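Local coordinates for RavA (Legionella pneumophila str. Paris, PDB 6WO6), which is a Legionella effector that probably acts inside infected host cells, its biochemical activity being unestablished, at residues S315-S318 / R319-M323; F279-D282 / L283-F287; A288-F291 / P292-K296; R259-E262 / R263-G267. The protein carries 2 engineered substitutions. All coordinates share one frame; numbering follows the deposited sequence.

Contact 1 of 4, residues S315-S318 / R319-M323; sequences SDIS and RKLEM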
loop_
_atom_site.group_PDB
_atom_site.type_symbol
_atom_site.label_atom_id
_atom_site.label_comp_id
_atom_site.label_asym_id
_atom_site.label_seq_id
_atom_site.Cartn_x
_atom_site.Cartn_y
_atom_site.Cartn_z
ATOM N N SER A 315 -1.382 18.113 47.132
ATOM C CA SER A 315 -0.634 16.861 47.071
ATOM C C SER A 315 -1.125 15.975 45.933
ATOM O O SER A 315 -0.318 15.355 45.231
ATOM C CB SER A 315 -0.736 16.124 48.406
ATOM O OG SER A 315 -0.086 14.865 48.341
ATOM N N ASP A 316 -2.444 15.905 45.731
ATOM C CA ASP A 316 -2.995 15.094 44.651
ATOM C C ASP A 316 -2.550 15.614 43.287
ATOM O O ASP A 316 -2.165 14.831 42.406
ATOM C CB ASP A 316 -4.523 15.074 44.760
ATOM C CG ASP A 316 -5.184 14.303 43.637
ATOM O OD1 ASP A 316 -5.010 13.066 43.577
ATOM O OD2 ASP A 316 -5.887 14.935 42.820
ATOM N N ILE A 317 -2.579 16.937 43.102
ATOM C CA ILE A 317 -2.170 17.517 41.825
ATOM C C ILE A 317 -0.690 17.256 41.568
ATOM O O ILE A 317 -0.296 16.892 40.451
ATOM C CB ILE A 317 -2.502 19.023 41.792
ATOM C CG1 ILE A 317 -4.017 19.233 41.721
ATOM C CG2 ILE A 317 -1.804 19.711 40.622
ATOM C CD1 ILE A 317 -4.433 20.686 41.676
ATOM N N SER A 318 0.152 17.426 42.592
ATOM C CA SER A 318 1.580 17.181 42.402
ATOM C C SER A 318 1.858 15.707 42.123
ATOM O O SER A 318 2.729 15.378 41.306
ATOM C CB SER A 318 2.365 17.664 43.620
ATOM O OG SER A 318 1.716 17.287 44.819
ATOM N N ARG A 319 1.124 14.807 42.782
ATOM C CA ARG A 319 1.259 13.379 42.507
ATOM C C ARG A 319 0.933 13.071 41.052
ATOM O O ARG A 319 1.682 12.361 40.366
ATOM C CB ARG A 319 0.344 12.590 43.442
ATOM C CG ARG A 319 0.981 11.383 44.104
ATOM C CD ARG A 319 0.361 11.160 45.478
ATOM N NE ARG A 319 -1.100 11.171 45.420
ATOM C CZ ARG A 319 -1.887 11.544 46.425
ATOM N NH1 ARG A 319 -1.358 11.950 47.570
ATOM N NH2 ARG A 319 -3.207 11.521 46.280
ATOM N N LYS A 320 -0.197 13.596 40.567
ATOM C CA LYS A 320 -0.585 13.357 39.181
ATOM C C LYS A 320 0.446 13.921 38.211
ATOM O O LYS A 320 0.764 13.289 37.197
ATOM C CB LYS A 320 -1.965 13.953 38.908
ATOM C CG LYS A 320 -3.100 13.189 39.564
ATOM C CD LYS A 320 -4.429 13.899 39.374
ATOM C CE LYS A 320 -5.544 13.200 40.139
ATOM N NZ LYS A 320 -6.855 13.893 39.975
ATOM N N LEU A 321 1.024 15.064 38.522
ATOM C CA LEU A 321 1.976 15.644 37.553
ATOM C C LEU A 321 3.265 14.831 37.502
ATOM O O LEU A 321 3.864 14.761 36.446
ATOM C CB LEU A 321 2.255 17.086 37.964
ATOM C CG LEU A 321 1.159 18.078 37.614
ATOM C CD1 LEU A 321 1.629 19.496 37.859
ATOM C CD2 LEU A 321 0.729 17.905 36.177
ATOM N N GLU A 322 3.672 14.260 38.622
ATOM C CA GLU A 322 4.946 13.508 38.686
ATOM C C GLU A 322 4.761 12.170 37.984
ATOM O O GLU A 322 5.707 11.687 37.370
ATOM C CB GLU A 322 5.347 13.329 40.148
ATOM C CG GLU A 322 6.529 12.403 40.359
ATOM C CD GLU A 322 6.479 11.590 41.641
ATOM O OE1 GLU A 322 5.529 10.806 41.809
ATOM O OE2 GLU A 322 7.388 11.746 42.467
ATOM N N MET A 323 3.566 11.612 38.093
ATOM C CA MET A 323 3.247 10.356 37.386
ATOM C C MET A 323 3.181 10.634 35.890
ATOM O O MET A 323 3.703 9.832 35.130
ATOM C CB MET A 323 1.893 9.829 37.840
ATOM C CG MET A 323 1.180 9.070 36.778
ATOM S SD MET A 323 0.202 7.827 37.579
ATOM C CE MET A 323 1.477 6.983 38.504
#

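Contact 2 of 4, residues F279-D282 / L283-F287; sequences FSVD and LCLEF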
loop_
_atom_site.group_PDB
_atom_site.type_symbol
_atom_site.label_atom_id
_atom_site.label_comp_id
_atom_site.label_asym_id
_atom_site.label_seq_id
_atom_site.Cartn_x
_atom_site.Cartn_y
_atom_site.Cartn_z
ATOM N N PHE A 279 -11.076 16.581 32.497
ATOM C CA PHE A 279 -9.793 16.069 32.952
ATOM C C PHE A 279 -9.815 14.549 33.013
ATOM O O PHE A 279 -10.785 13.944 33.477
ATOM C CB PHE A 279 -9.427 16.636 34.323
ATOM C CG PHE A 279 -8.080 16.187 34.821
ATOM C CD1 PHE A 279 -6.923 16.808 34.378
ATOM C CD2 PHE A 279 -7.967 15.139 35.723
ATOM C CE1 PHE A 279 -5.676 16.397 34.829
ATOM C CE2 PHE A 279 -6.721 14.722 36.178
ATOM C CZ PHE A 279 -5.576 15.353 35.729
ATOM N N SER A 280 -8.730 13.939 32.544
ATOM C CA SER A 280 -8.596 12.487 32.540
ATOM C C SER A 280 -7.131 12.143 32.747
ATOM O O SER A 280 -6.277 12.602 31.984
ATOM C CB SER A 280 -9.110 11.891 31.228
ATOM O OG SER A 280 -8.854 10.498 31.169
ATOM N N VAL A 281 -6.843 11.350 33.780
ATOM C CA VAL A 281 -5.480 10.864 33.971
ATOM C C VAL A 281 -5.087 9.938 32.830
ATOM O O VAL A 281 -3.944 9.958 32.359
ATOM C CB VAL A 281 -5.342 10.174 35.340
ATOM C CG1 VAL A 281 -3.922 9.679 35.549
ATOM C CG2 VAL A 281 -5.744 11.123 36.455
ATOM N N ASP A 282 -6.033 9.119 32.359
ATOM C CA ASP A 282 -5.767 8.239 31.224
ATOM C C ASP A 282 -5.354 9.037 29.991
ATOM O O ASP A 282 -4.421 8.652 29.277
ATOM C CB ASP A 282 -7.002 7.391 30.922
ATOM C CG ASP A 282 -7.434 6.545 32.102
ATOM O OD1 ASP A 282 -6.555 6.002 32.801
ATOM O OD2 ASP A 282 -8.656 6.425 32.334
ATOM N N LEU A 283 -6.039 10.152 29.728
ATOM C CA LEU A 283 -5.714 10.967 28.562
ATOM C C LEU A 283 -4.346 11.625 28.707
ATOM O O LEU A 283 -3.564 11.657 27.749
ATOM C CB LEU A 283 -6.802 12.019 28.344
ATOM C CG LEU A 283 -6.607 12.961 27.155
ATOM C CD1 LEU A 283 -6.460 12.165 25.871
ATOM C CD2 LEU A 283 -7.762 13.938 27.046
ATOM N N CYS A 284 -4.035 12.151 29.894
ATOM C CA CYS A 284 -2.722 12.751 30.114
ATOM C C CYS A 284 -1.611 11.720 29.954
ATOM O O CYS A 284 -0.551 12.022 29.392
ATOM C CB CYS A 284 -2.660 13.395 31.498
ATOM S SG CYS A 284 -3.723 14.845 31.716
ATOM N N LEU A 285 -1.834 10.496 30.440
ATOM C CA LEU A 285 -0.829 9.448 30.292
ATOM C C LEU A 285 -0.671 9.033 28.834
ATOM O O LEU A 285 0.452 8.805 28.366
ATOM C CB LEU A 285 -1.198 8.239 31.150
ATOM C CG LEU A 285 -1.168 8.379 32.673
ATOM C CD1 LEU A 285 -1.633 7.088 33.328
ATOM C CD2 LEU A 285 0.220 8.759 33.155
ATOM N N GLU A 286 -1.785 8.931 28.104
ATOM C CA GLU A 286 -1.728 8.505 26.710
ATOM C C GLU A 286 -0.881 9.449 25.869
ATOM O O GLU A 286 -0.266 9.023 24.885
ATOM C CB GLU A 286 -3.144 8.406 26.136
ATOM C CG GLU A 286 -3.235 7.733 24.774
ATOM C CD GLU A 286 -4.665 7.644 24.263
ATOM O OE1 GLU A 286 -5.528 8.395 24.763
ATOM O OE2 GLU A 286 -4.926 6.820 23.361
ATOM N N PHE A 287 -0.826 10.725 26.248
ATOM C CA PHE A 287 -0.102 11.757 25.516
ATOM C C PHE A 287 0.880 12.477 26.429
ATOM O O PHE A 287 1.048 13.699 26.355
ATOM C CB PHE A 287 -1.076 12.742 24.875
ATOM C CG PHE A 287 -2.037 12.099 23.917
ATOM C CD1 PHE A 287 -1.586 11.203 22.960
ATOM C CD2 PHE A 287 -3.392 12.378 23.981
ATOM C CE1 PHE A 287 -2.471 10.604 22.075
ATOM C CE2 PHE A 287 -4.282 11.782 23.100
ATOM C CZ PHE A 287 -3.821 10.895 22.147
#

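Contact 3 of 4, residues A288-F291 / P292-K296; sequences AILF and PELLK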
loop_
_atom_site.group_PDB
_atom_site.type_symbol
_atom_site.label_atom_id
_atom_site.label_comp_id
_atom_site.label_asym_id
_atom_site.label_seq_id
_atom_site.Cartn_x
_atom_site.Cartn_y
_atom_site.Cartn_z
ATOM N N ALA A 288 1.556 11.716 27.295
ATOM C CA ALA A 288 2.436 12.311 28.297
ATOM C C ALA A 288 3.578 13.097 27.663
ATOM O O ALA A 288 4.082 14.052 28.267
ATOM C CB ALA A 288 2.986 11.222 29.217
ATOM N N ILE A 289 3.983 12.723 26.443
ATOM C CA ILE A 289 5.082 13.394 25.757
ATOM C C ILE A 289 4.837 14.892 25.626
ATOM O O ILE A 289 5.788 15.667 25.483
ATOM C CB ILE A 289 5.307 12.745 24.373
ATOM C CG1 ILE A 289 6.639 13.193 23.768
ATOM C CG2 ILE A 289 4.157 13.072 23.434
ATOM C CD1 ILE A 289 6.917 12.594 22.410
ATOM N N LEU A 290 3.576 15.322 25.698
ATOM C CA LEU A 290 3.267 16.741 25.563
ATOM C C LEU A 290 3.771 17.561 26.743
ATOM O O LEU A 290 4.070 18.749 26.579
ATOM C CB LEU A 290 1.758 16.931 25.410
ATOM C CG LEU A 290 1.159 16.681 24.030
ATOM C CD1 LEU A 290 -0.356 16.724 24.091
ATOM C CD2 LEU A 290 1.683 17.719 23.062
ATOM N N PHE A 291 3.887 16.958 27.930
ATOM C CA PHE A 291 3.972 17.764 29.147
ATOM C C PHE A 291 5.347 18.372 29.438
ATOM O O PHE A 291 5.410 19.564 29.767
ATOM C CB PHE A 291 3.492 16.943 30.345
ATOM C CG PHE A 291 2.002 16.800 30.407
ATOM C CD1 PHE A 291 1.352 15.840 29.649
ATOM C CD2 PHE A 291 1.248 17.643 31.201
ATOM C CE1 PHE A 291 -0.022 15.713 29.697
ATOM C CE2 PHE A 291 -0.128 17.524 31.253
ATOM C CZ PHE A 291 -0.765 16.559 30.503
ATOM N N PRO A 292 6.458 17.624 29.355
ATOM C CA PRO A 292 7.758 18.249 29.676
ATOM C C PRO A 292 8.076 19.476 28.835
ATOM O O PRO A 292 8.611 20.456 29.365
ATOM C CB PRO A 292 8.759 17.113 29.428
ATOM C CG PRO A 292 7.972 15.876 29.649
ATOM C CD PRO A 292 6.610 16.179 29.096
ATOM N N GLU A 293 7.756 19.456 27.539
ATOM C CA GLU A 293 8.024 20.614 26.690
ATOM C C GLU A 293 7.129 21.791 27.062
ATOM O O GLU A 293 7.613 22.894 27.340
ATOM C CB GLU A 293 7.829 20.246 25.219
ATOM C CG GLU A 293 9.104 20.259 24.393
ATOM C CD GLU A 293 9.728 18.883 24.263
ATOM O OE1 GLU A 293 10.736 18.753 23.536
ATOM O OE2 GLU A 293 9.207 17.929 24.882
ATOM N N LEU A 294 5.814 21.573 27.068
ATOM C CA LEU A 294 4.875 22.670 27.268
ATOM C C LEU A 294 4.888 23.209 28.696
ATOM O O LEU A 294 4.475 24.354 28.915
ATOM C CB LEU A 294 3.466 22.215 26.884
ATOM C CG LEU A 294 3.345 21.617 25.480
ATOM C CD1 LEU A 294 1.898 21.290 25.152
ATOM C CD2 LEU A 294 3.939 22.549 24.435
ATOM N N LEU A 295 5.350 22.421 29.668
ATOM C CA LEU A 295 5.484 22.876 31.045
ATOM C C LEU A 295 6.919 23.238 31.406
ATOM O O LEU A 295 7.213 23.448 32.588
ATOM C CB LEU A 295 4.968 21.811 32.018
ATOM C CG LEU A 295 3.517 21.341 31.910
ATOM C CD1 LEU A 295 3.156 20.498 33.122
ATOM C CD2 LEU A 295 2.566 22.513 31.769
ATOM N N LYS A 296 7.817 23.309 30.427
ATOM C CA LYS A 296 9.220 23.578 30.713
ATOM C C LYS A 296 9.374 24.994 31.254
ATOM O O LYS A 296 9.020 25.967 30.581
ATOM C CB LYS A 296 10.068 23.388 29.457
ATOM C CG LYS A 296 11.557 23.288 29.744
ATOM C CD LYS A 296 12.367 24.221 28.866
ATOM C CE LYS A 296 13.734 24.479 29.481
ATOM N NZ LYS A 296 13.627 25.166 30.802
#

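Contact 4 of 4, residues R259-E262 / R263-G267; sequences RDIE and RNLLG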
loop_
_atom_site.group_PDB
_atom_site.type_symbol
_atom_site.label_atom_id
_atom_site.label_comp_id
_atom_site.label_asym_id
_atom_site.label_seq_id
_atom_site.Cartn_x
_atom_site.Cartn_y
_atom_site.Cartn_z
ATOM N N ARG A 259 -4.477 21.929 23.482
ATOM C CA ARG A 259 -5.209 23.181 23.663
ATOM C C ARG A 259 -5.612 23.372 25.122
ATOM O O ARG A 259 -5.509 24.478 25.666
ATOM C CB ARG A 259 -6.443 23.212 22.760
ATOM C CG ARG A 259 -6.826 24.610 22.293
ATOM C CD ARG A 259 -8.307 24.722 21.961
ATOM N NE ARG A 259 -9.006 25.555 22.938
ATOM C CZ ARG A 259 -10.236 26.039 22.776
ATOM N NH1 ARG A 259 -10.916 25.778 21.666
ATOM N NH2 ARG A 259 -10.782 26.789 23.726
ATOM N N ASP A 260 -6.076 22.299 25.766
ATOM C CA ASP A 260 -6.459 22.364 27.173
ATOM C C ASP A 260 -5.272 22.749 28.047
ATOM O O ASP A 260 -5.390 23.608 28.931
ATOM C CB ASP A 260 -7.038 21.015 27.607
ATOM C CG ASP A 260 -7.849 21.103 28.884
ATOM O OD1 ASP A 260 -8.056 22.225 29.395
ATOM O OD2 ASP A 260 -8.285 20.039 29.373
ATOM N N ILE A 261 -4.117 22.124 27.807
ATOM C CA ILE A 261 -2.910 22.441 28.566
ATOM C C ILE A 261 -2.553 23.911 28.401
ATOM O O ILE A 261 -2.254 24.612 29.376
ATOM C CB ILE A 261 -1.746 21.536 28.127
ATOM C CG1 ILE A 261 -2.020 20.081 28.504
ATOM C CG2 ILE A 261 -0.440 22.006 28.742
ATOM C CD1 ILE A 261 -0.937 19.131 28.048
ATOM N N GLU A 262 -2.583 24.404 27.161
ATOM C CA GLU A 262 -2.119 25.763 26.907
ATOM C C GLU A 262 -3.103 26.813 27.416
ATOM O O GLU A 262 -2.683 27.900 27.826
ATOM C CB GLU A 262 -1.845 25.950 25.417
ATOM C CG GLU A 262 -0.595 25.227 24.942
ATOM C CD GLU A 262 -0.391 25.322 23.441
ATOM O OE1 GLU A 262 -1.370 25.606 22.715
ATOM O OE2 GLU A 262 0.754 25.111 22.985
ATOM N N ARG A 263 -4.401 26.512 27.415
ATOM C CA ARG A 263 -5.401 27.493 27.819
ATOM C C ARG A 263 -5.637 27.495 29.326
ATOM O O ARG A 263 -5.642 28.558 29.955
ATOM C CB ARG A 263 -6.716 27.224 27.080
ATOM C CG ARG A 263 -7.757 28.330 27.202
ATOM C CD ARG A 263 -9.049 27.950 26.479
ATOM N NE ARG A 263 -9.899 29.107 26.196
ATOM C CZ ARG A 263 -10.863 29.550 27.001
ATOM N NH1 ARG A 263 -11.109 28.938 28.153
ATOM N NH2 ARG A 263 -11.582 30.611 26.654
ATOM N N ASN A 264 -5.831 26.318 29.922
ATOM C CA ASN A 264 -6.235 26.217 31.318
ATOM C C ASN A 264 -5.082 25.896 32.260
ATOM O O ASN A 264 -5.012 26.467 33.355
ATOM C CB ASN A 264 -7.332 25.160 31.468
ATOM C CG ASN A 264 -8.593 25.525 30.704
ATOM O OD1 ASN A 264 -9.061 26.662 30.768
ATOM N ND2 ASN A 264 -9.138 24.564 29.965
ATOM N N LEU A 265 -4.174 24.998 31.872
ATOM C CA LEU A 265 -3.062 24.662 32.755
ATOM C C LEU A 265 -2.011 25.762 32.786
ATOM O O LEU A 265 -1.388 25.990 33.830
ATOM C CB LEU A 265 -2.424 23.335 32.332
ATOM C CG LEU A 265 -1.351 22.807 33.290
ATOM C CD1 LEU A 265 -1.911 22.709 34.698
ATOM C CD2 LEU A 265 -0.830 21.462 32.833
ATOM N N LEU A 266 -1.806 26.458 31.672
ATOM C CA LEU A 266 -0.847 27.550 31.607
ATOM C C LEU A 266 -1.512 28.918 31.695
ATOM O O LEU A 266 -0.861 29.932 31.420
ATOM C CB LEU A 266 -0.016 27.441 30.329
ATOM C CG LEU A 266 0.769 26.131 30.249
ATOM C CD1 LEU A 266 1.707 26.112 29.053
ATOM C CD2 LEU A 266 1.536 25.917 31.541
ATOM N N GLY A 267 -2.782 28.966 32.074
ATOM C CA GLY A 267 -3.499 30.208 32.276
ATOM C C GLY A 267 -3.390 30.714 33.698
ATOM O O GLY A 267 -2.393 30.485 34.391
#

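Contact 1 of 4, residues S315-S318 / R319-M323
Asp316 shares its carboxylate between two basic side chains of the next turn of helix 311-327, three and four residues further on. Its OD2 faces Lys320 NZ at 3.2 Å, a salt bridge in which the hydrogen bond is weak, and OD1 pairs with Arg319 NH2 in a longer salt bridge of 3.6 Å. The two partners arrive differently. Lys320 slants across the carboxylate, its chain extended beyond CG and bringing both CE and NZ to the acid. Arg319 is bent at its second and third torsions, which turns its chain back toward the N-terminal end of the helix; it crosses Asp316 at about a right angle, with the guanidinium and carboxylate planes 70° apart. Asp316 CA and Ser315 O lie over one face of that guanidinium, offset toward its rim.

Regular helical bonds hold these residues in place: Arg319 N donates to Ser315 O at 2.9 Å and Lys320 N to Asp316 O at 3.0 Å. Elsewhere on the helix Ile317 CG2 and Leu321 CD1 lie 4.4 Å apart, and both side chains rest on Phe274 of helix 270-275, while Lys320 leans on Phe279. The helix therefore turns an apolar side to its neighbours and carries a charged network near the surface, where one carboxylate would partly offset two positive charges and probably steadies both flexible side chains.

Contact 2 of 4, residues F279-D282 / L283-F287
The chain passes from extended to helical between Ser280 (phi -147°) and Val281, and the first turn closes as Ser280 O accepts from Cys284 N at 3.1 Å and Val281 O from Leu285 N at 2.9 Å. The side chain of Ser280 completes this start. With OG trans to its own backbone N (chi1 174°), the hydroxyl reaches forward and accepts from Leu283 N at 3.2 Å, while Ser280 CB packs against Leu283 CB at 3.7 Å. Ser280 is thus the N-cap of helix 281-286: its OG takes up an amide of the first turn.

Just before the cap, Phe279 begins with its CB directed away from the helix, yet its ring returns to it. CE1 of Phe279 lies 4.0 Å from Cys284 SG, a sulfur-aromatic contact in which the sulfur approaches the ring obliquely, 44° off the normal. The same ring meets those of Phe273 and Phe274, so the short helix is tied to helix 270-275 through the residue that leads into it. Further round, Val281 and Leu285 lie side by side and point the same way, CG1 of Val281 being 4.1 Å from CD1 of Leu285. Leu285 also packs on Ala327 of helix 311-327, whereas Leu283 turns to Ser253 of helix 246-265. One turn on, Glu286 N donates to Asp282 O at 2.9 Å, and the Glu286 carboxylate extends to that long helix, where OE2 forms a salt bridge with Lys250, and to Ser215, whose OG is hydrogen-bonded to the same oxygen.

Contact 3 of 4, residues A288-F291 / P292-K296
Phe291, in helix 290-294, and Leu295, just past its end, make the close-packed side of this turn, lying side by side and pointing the same way. Leu295 CD1 approaches the edge of the aromatic ring near its plane, 3.9 Å from Phe291 CD2. In both residues CG is trans to the carbonyl carbon, which sends ring and isobutyl group in the same direction, toward Ile261 and Leu265 of helix 246-265. The backbone behind the pair is bonded as well, with Leu295 N donating to Phe291 O at 2.9 Å. Leu290 and Leu294 repeat the pairing one residue earlier, CD2 of the first 4.1 Å from CD1 of the second, and both touch Arg258; the accompanying bond from Leu294 N to Leu290 O is weak, at 3.4 Å.

The other side is looser. Glu293 is exposed, and its bent side chain brings OE2 no nearer than 4.1 Å to Ile289 O. That side chain touches Leu223 of helix 214-224, and Pro292 sits against Asn325 of helix 311-327 and Ala328. Pro292 CD lies 3.4 Å from Ala288 O. Proline has no N-H to offer this carbonyl, which is consistent with Ala288 O taking the amide of Phe291, three residues on, at 2.9 Å instead; cohesion on the buried side rests mainly on aliphatic and aromatic groups.

Contact 4 of 4, residues R259-E262 / R263-G267
Asp260 and Asn264 are joined along the last turns of helix 246-265 by a hydrogen bond between their side chains. Asn264 ND2 donates to Asp260 OD1 at 2.6 Å, reaching the oxygen nearly in line with the CG-OD1 bond. The acceptor lies close to the amide plane of Asn264, whereas the carboxylate stands almost perpendicular to it, at 89°. Asp260 has CG trans to its backbone N (chi1 -162°), which puts OD1 on the side of the asparagine one turn on.

In the backbone here the helix widens into a pi-type turn at its C-terminal end: Asp260 O accepts from Asn264 N at 2.9 Å and also, weakly, from Leu265 N, and Ile261 O receives Leu266 N, five residues on, at 3.0 Å. The apolar side holds Ile261 CG2 4.1 Å from Leu265 CD2, the two chains running side by side toward Phe273 of helix 270-275.

On the exposed side, Arg259 bends at its third torsion while Arg263, alongside it, stays extended from CG to NE. Arg263 CD sits at the guanidinium edge of Arg259, and two positive groups come close, Arg259 NH2 lying 3.5 Å from Arg263 NE. Their planes are 57° apart. Glu262 turns its carboxylate backward to a salt bridge with Arg258.

Overall arrangement
All four contacts lie in the C-terminal part of the elongated chain, on the same side of its centre. Contacts 3 and 4 are neighbours, their centres about 12 Å apart: Phe291 CZ packs 3.6 Å from Ile261 CD1, and Leu295 fits against both Leu265 and Leu266. Contact 2 joins contact 3 through Cys284 SG, 3.6 Å from Phe291 CZ. It meets contact 1 where Met323 CG lies 3.8 Å from Leu285 CD2. Contacts 1 and 4, with centres about 17 Å apart, do not touch directly; Phe274 of helix 270-275 is reached by side chains from both, so one small helical bundle unites them.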